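Uncharacterized protein (Clostridium sporogenes, PDB 4Q0Y) is of unknown function but adopts a hot-dog, thioesterase-like fold, so an acyl-thioester-related role is conceivable though not established. Local coordinates at residues Lys15-Ser23 / Tyr88-Gly96. Numbering follows the deposited sequence.
Sequences KFNSFSKFS and YFLLYILVG
The hydroxyl of Tyr92 reaches the backbone of Ser20 through a water, which sits 2.8 Å from Tyr92 OH and makes a weak bond to Ser20 O; Ser107 OG, just after strand 102-106, also bonds this hydroxyl. No direct hydrogen bond joins Lys15-Ser23 to Tyr88-Gly96; the loop rests on the strand mostly through packing of aromatic and aliphatic side chains. Tyr92 CE2 lies 3.3 Å from Phe19 O, and Phe16 and Phe22 both pack against the tyrosine. Phe16, its CG anti to the backbone N (chi1 -161°), drops its ring towards the strand, where CE2 meets Leu94 CD2 at 3.4 Å and Tyr92 CB at 3.6 Å. The Phe16 and Tyr92 rings meet obliquely. Phe22 receives a CH-pi contact instead: Leu90 CD2 stands 3.8 Å from the ring centroid, almost on its normal, while Leu91 O lies at the ring edge. Within the loop, Ser18 OG accepts from the backbone N of Ser20 and of Lys21, 3.0 Å each: an ST turn with Ser20, extended to an ST motif by Lys21, that shapes the bend above Tyr92. His71 stacks on Tyr92 and meets Phe16 edge-to-face. This is an aromatic-rich loop, linking strands 4-15 and 26-30, packed across one face of the antiparallel sheet of a hot-dog-like fold.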
ATOM      1  N   LYS B  15       1.985  -3.802 -25.760  1.00 14.62           N
ATOM      2  CA  LYS B  15       1.599  -5.149 -26.133  1.00 15.80           C
ATOM      3  C   LYS B  15       2.706  -6.130 -25.774  1.00 14.67           C
ATOM      4  O   LYS B  15       3.872  -5.868 -26.034  1.00 16.50           O
ATOM      5  CB  LYS B  15       1.283  -5.234 -27.620  1.00 19.24           C
ATOM      6  CG  LYS B  15       0.720  -6.560 -28.057  1.00 23.03           C
ATOM      7  CD  LYS B  15       0.202  -6.432 -29.478  1.00 31.02           C
ATOM      8  CE  LYS B  15      -0.347  -7.729 -29.973  1.00 36.76           C
ATOM      9  NZ  LYS B  15      -1.445  -8.245 -29.113  1.00 37.92           N
ATOM     10  N   PHE B  16       2.337  -7.250 -25.160  1.00 15.38           N
ATOM     11  CA  PHE B  16       3.298  -8.286 -24.780  1.00 15.43           C
ATOM     12  C   PHE B  16       3.661  -9.044 -26.054  1.00 16.25           C
ATOM     13  O   PHE B  16       2.925  -9.933 -26.471  1.00 19.73           O
ATOM     14  CB  PHE B  16       2.672  -9.195 -23.703  1.00 16.50           C
ATOM     15  CG  PHE B  16       3.665  -9.991 -22.907  1.00 16.01           C
ATOM     16  CD1 PHE B  16       4.569 -10.862 -23.534  1.00 18.66           C
ATOM     17  CD2 PHE B  16       3.650  -9.934 -21.517  1.00 16.74           C
ATOM     18  CE1 PHE B  16       5.466 -11.612 -22.783  1.00 17.47           C
ATOM     19  CE2 PHE B  16       4.543 -10.703 -20.756  1.00 17.63           C
ATOM     20  CZ  PHE B  16       5.456 -11.514 -21.396  1.00 17.70           C
ATOM     21  N   ASN B  17       4.779  -8.689 -26.696  1.00 14.61           N
ATOM     22  CA  ASN B  17       5.180  -9.318 -27.981  1.00 15.61           C
ATOM     23  C   ASN B  17       6.547 -10.015 -27.936  1.00 16.23           C
ATOM     24  O   ASN B  17       7.097 -10.368 -28.978  1.00 17.30           O
ATOM     25  CB  ASN B  17       5.130  -8.275 -29.117  1.00 17.38           C
ATOM     26  CG  ASN B  17       6.110  -7.138 -28.920  1.00 16.68           C
ATOM     27  OD1 ASN B  17       6.895  -7.125 -27.972  1.00 17.38           O
ATOM     28  ND2 ASN B  17       6.000  -6.125 -29.757  1.00 17.30           N
ATOM     29  N   SER B  18       7.104 -10.170 -26.737  1.00 17.20           N
ATOM     30  CA  SER B  18       8.437 -10.742 -26.553  1.00 17.44           C
ATOM     31  C   SER B  18       8.657 -11.074 -25.089  1.00 17.40           C
ATOM     32  O   SER B  18       8.107 -10.410 -24.219  1.00 16.72           O
ATOM     33  CB  SER B  18       9.510  -9.738 -26.989  1.00 16.89           C
ATOM     34  OG  SER B  18      10.819 -10.229 -26.804  1.00 17.72           O
ATOM     35  N   PHE B  19       9.453 -12.116 -24.832  1.00 19.34           N
ATOM     36  CA  PHE B  19       9.942 -12.431 -23.474  1.00 18.27           C
ATOM     37  C   PHE B  19      11.381 -11.934 -23.243  1.00 18.73           C
ATOM     38  O   PHE B  19      11.947 -12.207 -22.187  1.00 18.53           O
ATOM     39  CB  PHE B  19       9.828 -13.948 -23.200  1.00 20.61           C
ATOM     40  CG  PHE B  19       8.473 -14.376 -22.714  1.00 25.72           C
ATOM     41  CD1 PHE B  19       8.178 -14.349 -21.355  1.00 31.59           C
ATOM     42  CD2 PHE B  19       7.494 -14.810 -23.616  1.00 33.84           C
ATOM     43  CE1 PHE B  19       6.923 -14.744 -20.897  1.00 36.97           C
ATOM     44  CE2 PHE B  19       6.229 -15.206 -23.165  1.00 33.93           C
ATOM     45  CZ  PHE B  19       5.945 -15.163 -21.800  1.00 36.12           C
ATOM     46  N   SER B  20      11.984 -11.247 -24.222  1.00 16.69           N
ATOM     47  CA  SER B  20      13.389 -10.832 -24.152  1.00 18.14           C
ATOM     48  C   SER B  20      13.663  -9.346 -24.404  1.00 19.82           C
ATOM     49  O   SER B  20      14.714  -8.841 -24.000  1.00 19.59           O
ATOM     50  CB  SER B  20      14.222 -11.695 -25.108  1.00 19.58           C
ATOM     51  OG  SER B  20      13.854 -11.476 -26.459  1.00 22.99           O
ATOM     52  N   LYS B  21      12.763  -8.675 -25.116  1.00 16.32           N
ATOM     53  CA  LYS B  21      12.925  -7.294 -25.527  1.00 16.83           C
ATOM     54  C   LYS B  21      11.684  -6.520 -25.105  1.00 16.06           C
ATOM     55  O   LYS B  21      10.583  -6.970 -25.386  1.00 17.78           O
ATOM     56  CB  LYS B  21      13.077  -7.283 -27.052  1.00 21.68           C
ATOM     57  CG  LYS B  21      14.352  -7.954 -27.600  1.00 26.56           C
ATOM     58  CD  LYS B  21      15.695  -7.438 -27.008  1.00 31.36           C
ATOM     59  CE  LYS B  21      15.770  -5.923 -26.948  1.00 34.76           C
ATOM     60  NZ  LYS B  21      17.155  -5.426 -26.688  1.00 34.30           N
ATOM     61  N   PHE B  22      11.856  -5.398 -24.416  1.00 14.64           N
ATOM     62  CA  PHE B  22      10.720  -4.588 -23.979  1.00 13.18           C
ATOM     63  C   PHE B  22      10.012  -3.955 -25.203  1.00 12.13           C
ATOM     64  O   PHE B  22      10.630  -3.391 -26.061  1.00 13.52           O
ATOM     65  CB  PHE B  22      11.148  -3.500 -23.006  1.00 15.42           C
ATOM     66  CG  PHE B  22      10.003  -2.844 -22.325  1.00 12.24           C
ATOM     67  CD1 PHE B  22       9.455  -3.388 -21.173  1.00 13.13           C
ATOM     68  CD2 PHE B  22       9.465  -1.663 -22.824  1.00 13.96           C
ATOM     69  CE1 PHE B  22       8.378  -2.801 -20.539  1.00 14.48           C
ATOM     70  CE2 PHE B  22       8.376  -1.082 -22.204  1.00 13.16           C
ATOM     71  CZ  PHE B  22       7.843  -1.624 -21.034  1.00 11.78           C
ATOM     72  N   SER B  23       8.700  -4.000 -25.188  1.00 14.50           N
ATOM     73  CA  SER B  23       7.855  -3.756 -26.337  1.00 13.79           C
ATOM     74  C   SER B  23       7.775  -2.274 -26.583  1.00 14.04           C
ATOM     75  O   SER B  23       7.750  -1.508 -25.622  1.00 14.90           O
ATOM     76  CB  SER B  23       6.430  -4.243 -26.041  1.00 13.47           C
ATOM     77  OG  SER B  23       5.535  -3.922 -27.110  1.00 12.95           O
ATOM     78  N   TYR B  88      12.058   4.568 -13.139  1.00 14.37           N
ATOM     79  CA  TYR B  88      11.084   3.690 -13.759  1.00 13.69           C
ATOM     80  C   TYR B  88      11.573   2.255 -13.723  1.00 13.98           C
ATOM     81  O   TYR B  88      12.761   1.985 -13.444  1.00 16.07           O
ATOM     82  CB  TYR B  88      10.795   4.101 -15.216  1.00 15.32           C
ATOM     83  CG  TYR B  88      11.989   4.029 -16.128  1.00 17.39           C
ATOM     84  CD1 TYR B  88      12.893   5.104 -16.243  1.00 22.27           C
ATOM     85  CD2 TYR B  88      12.259   2.854 -16.846  1.00 17.50           C
ATOM     86  CE1 TYR B  88      14.016   5.012 -17.057  1.00 22.93           C
ATOM     87  CE2 TYR B  88      13.378   2.771 -17.687  1.00 21.78           C
ATOM     88  CZ  TYR B  88      14.247   3.842 -17.776  1.00 23.52           C
ATOM     89  OH  TYR B  88      15.334   3.746 -18.579  1.00 29.16           O
ATOM     90  N   PHE B  89      10.647   1.348 -13.993  1.00 13.89           N
ATOM     91  CA  PHE B  89      10.967  -0.065 -14.228  1.00 15.60           C
ATOM     92  C   PHE B  89      10.434  -0.452 -15.595  1.00 15.71           C
ATOM     93  O   PHE B  89       9.506   0.167 -16.112  1.00 14.33           O
ATOM     94  CB  PHE B  89      10.364  -1.007 -13.184  1.00 16.39           C
ATOM     95  CG  PHE B  89      10.947  -0.864 -11.816  1.00 20.48           C
ATOM     96  CD1 PHE B  89      12.291  -1.136 -11.589  1.00 23.94           C
ATOM     97  CD2 PHE B  89      10.142  -0.491 -10.745  1.00 23.35           C
ATOM     98  CE1 PHE B  89      12.840  -0.994 -10.312  1.00 26.40           C
ATOM     99  CE2 PHE B  89      10.683  -0.351  -9.470  1.00 24.94           C
ATOM    100  CZ  PHE B  89      12.027  -0.591  -9.254  1.00 23.66           C
ATOM    101  N   LEU B  90      11.052  -1.465 -16.196  1.00 13.60           N
ATOM    102  CA  LEU B  90      10.562  -2.100 -17.412  1.00 13.45           C
ATOM    103  C   LEU B  90      10.213  -3.532 -17.000  1.00 13.07           C
ATOM    104  O   LEU B  90      11.098  -4.301 -16.613  1.00 13.04           O
ATOM    105  CB  LEU B  90      11.620  -2.090 -18.505  1.00 15.45           C
ATOM    106  CG  LEU B  90      12.099  -0.693 -18.934  1.00 15.64           C
ATOM    107  CD1 LEU B  90      13.187  -0.812 -19.973  1.00 19.77           C
ATOM    108  CD2 LEU B  90      10.935   0.140 -19.452  1.00 13.66           C
ATOM    109  N   LEU B  91       8.919  -3.845 -17.018  1.00 12.21           N
ATOM    110  CA  LEU B  91       8.409  -5.120 -16.530  1.00 12.61           C
ATOM    111  C   LEU B  91       7.606  -5.833 -17.594  1.00 13.09           C
ATOM    112  O   LEU B  91       6.951  -5.208 -18.415  1.00 11.83           O
ATOM    113  CB  LEU B  91       7.526  -4.904 -15.314  1.00 12.77           C
ATOM    114  CG  LEU B  91       8.059  -4.024 -14.179  1.00 14.07           C
ATOM    115  CD1 LEU B  91       6.955  -3.801 -13.161  1.00 14.57           C
ATOM    116  CD2 LEU B  91       9.267  -4.676 -13.540  1.00 15.43           C
ATOM    117  N   TYR B  92       7.628  -7.167 -17.532  1.00 10.94           N
ATOM    118  CA  TYR B  92       6.633  -8.014 -18.224  1.00 11.98           C
ATOM    119  C   TYR B  92       5.674  -8.473 -17.142  1.00 13.08           C
ATOM    120  O   TYR B  92       6.115  -8.935 -16.084  1.00 13.67           O
ATOM    121  CB  TYR B  92       7.267  -9.229 -18.928  1.00 12.25           C
ATOM    122  CG  TYR B  92       8.586  -8.960 -19.663  1.00 13.28           C
ATOM    123  CD1 TYR B  92       8.799  -7.770 -20.400  1.00 13.62           C
ATOM    124  CD2 TYR B  92       9.587  -9.924 -19.683  1.00 14.34           C
ATOM    125  CE1 TYR B  92       9.995  -7.535 -21.066  1.00 14.52           C
ATOM    126  CE2 TYR B  92      10.790  -9.699 -20.353  1.00 14.98           C
ATOM    127  CZ  TYR B  92      10.989  -8.502 -21.036  1.00 14.84           C
ATOM    128  OH  TYR B  92      12.160  -8.278 -21.712  1.00 15.99           O
ATOM    129  N   ILE B  93       4.370  -8.375 -17.400  1.00 12.63           N
ATOM    130  CA  ILE B  93       3.380  -8.792 -16.404  1.00 13.33           C
ATOM    131  C   ILE B  93       2.394  -9.766 -17.025  1.00 13.01           C
ATOM    132  O   ILE B  93       1.943  -9.542 -18.145  1.00 12.33           O
ATOM    133  CB  ILE B  93       2.714  -7.575 -15.710  1.00 16.09           C
ATOM    134  CG1 ILE B  93       1.962  -8.015 -14.465  1.00 17.62           C
ATOM    135  CG2 ILE B  93       1.799  -6.805 -16.657  1.00 16.61           C
ATOM    136  CD1 ILE B  93       1.796  -6.910 -13.445  1.00 19.64           C
ATOM    137  N   LEU B  94       2.146 -10.873 -16.306  1.00 13.92           N
ATOM    138  CA  LEU B  94       1.222 -11.927 -16.722  1.00 13.83           C
ATOM    139  C   LEU B  94       0.230 -12.080 -15.584  1.00 14.85           C
ATOM    140  O   LEU B  94       0.608 -12.505 -14.492  1.00 13.39           O
ATOM    141  CB  LEU B  94       1.996 -13.212 -16.954  1.00 14.38           C
ATOM    142  CG  LEU B  94       3.068 -13.169 -18.030  1.00 16.55           C
ATOM    143  CD1 LEU B  94       3.919 -14.437 -17.954  1.00 19.00           C
ATOM    144  CD2 LEU B  94       2.447 -12.994 -19.404  1.00 17.94           C
ATOM    145  N   VAL B  95      -1.021 -11.692 -15.819  1.00 14.89           N
ATOM    146  CA  VAL B  95      -2.028 -11.570 -14.757  1.00 16.49           C
ATOM    147  C   VAL B  95      -3.118 -12.625 -14.908  1.00 17.16           C
ATOM    148  O   VAL B  95      -3.840 -12.619 -15.912  1.00 16.66           O
ATOM    149  CB  VAL B  95      -2.699 -10.172 -14.733  1.00 15.14           C
ATOM    150  CG1 VAL B  95      -3.730 -10.048 -13.604  1.00 14.65           C
ATOM    151  CG2 VAL B  95      -1.663  -9.067 -14.621  1.00 14.62           C
ATOM    152  N   GLY B  96      -3.268 -13.481 -13.895  1.00 16.78           N
ATOM    153  CA  GLY B  96      -4.394 -14.378 -13.804  1.00 18.71           C
ATOM    154  C   GLY B  96      -4.376 -15.587 -14.703  1.00 19.59           C
ATOM    155  O   GLY B  96      -5.072 -15.626 -15.730  1.00 19.67           O
TER
HETATM  156  O   HOH W   1      14.246  -9.789 -20.677  1.00 17.11           O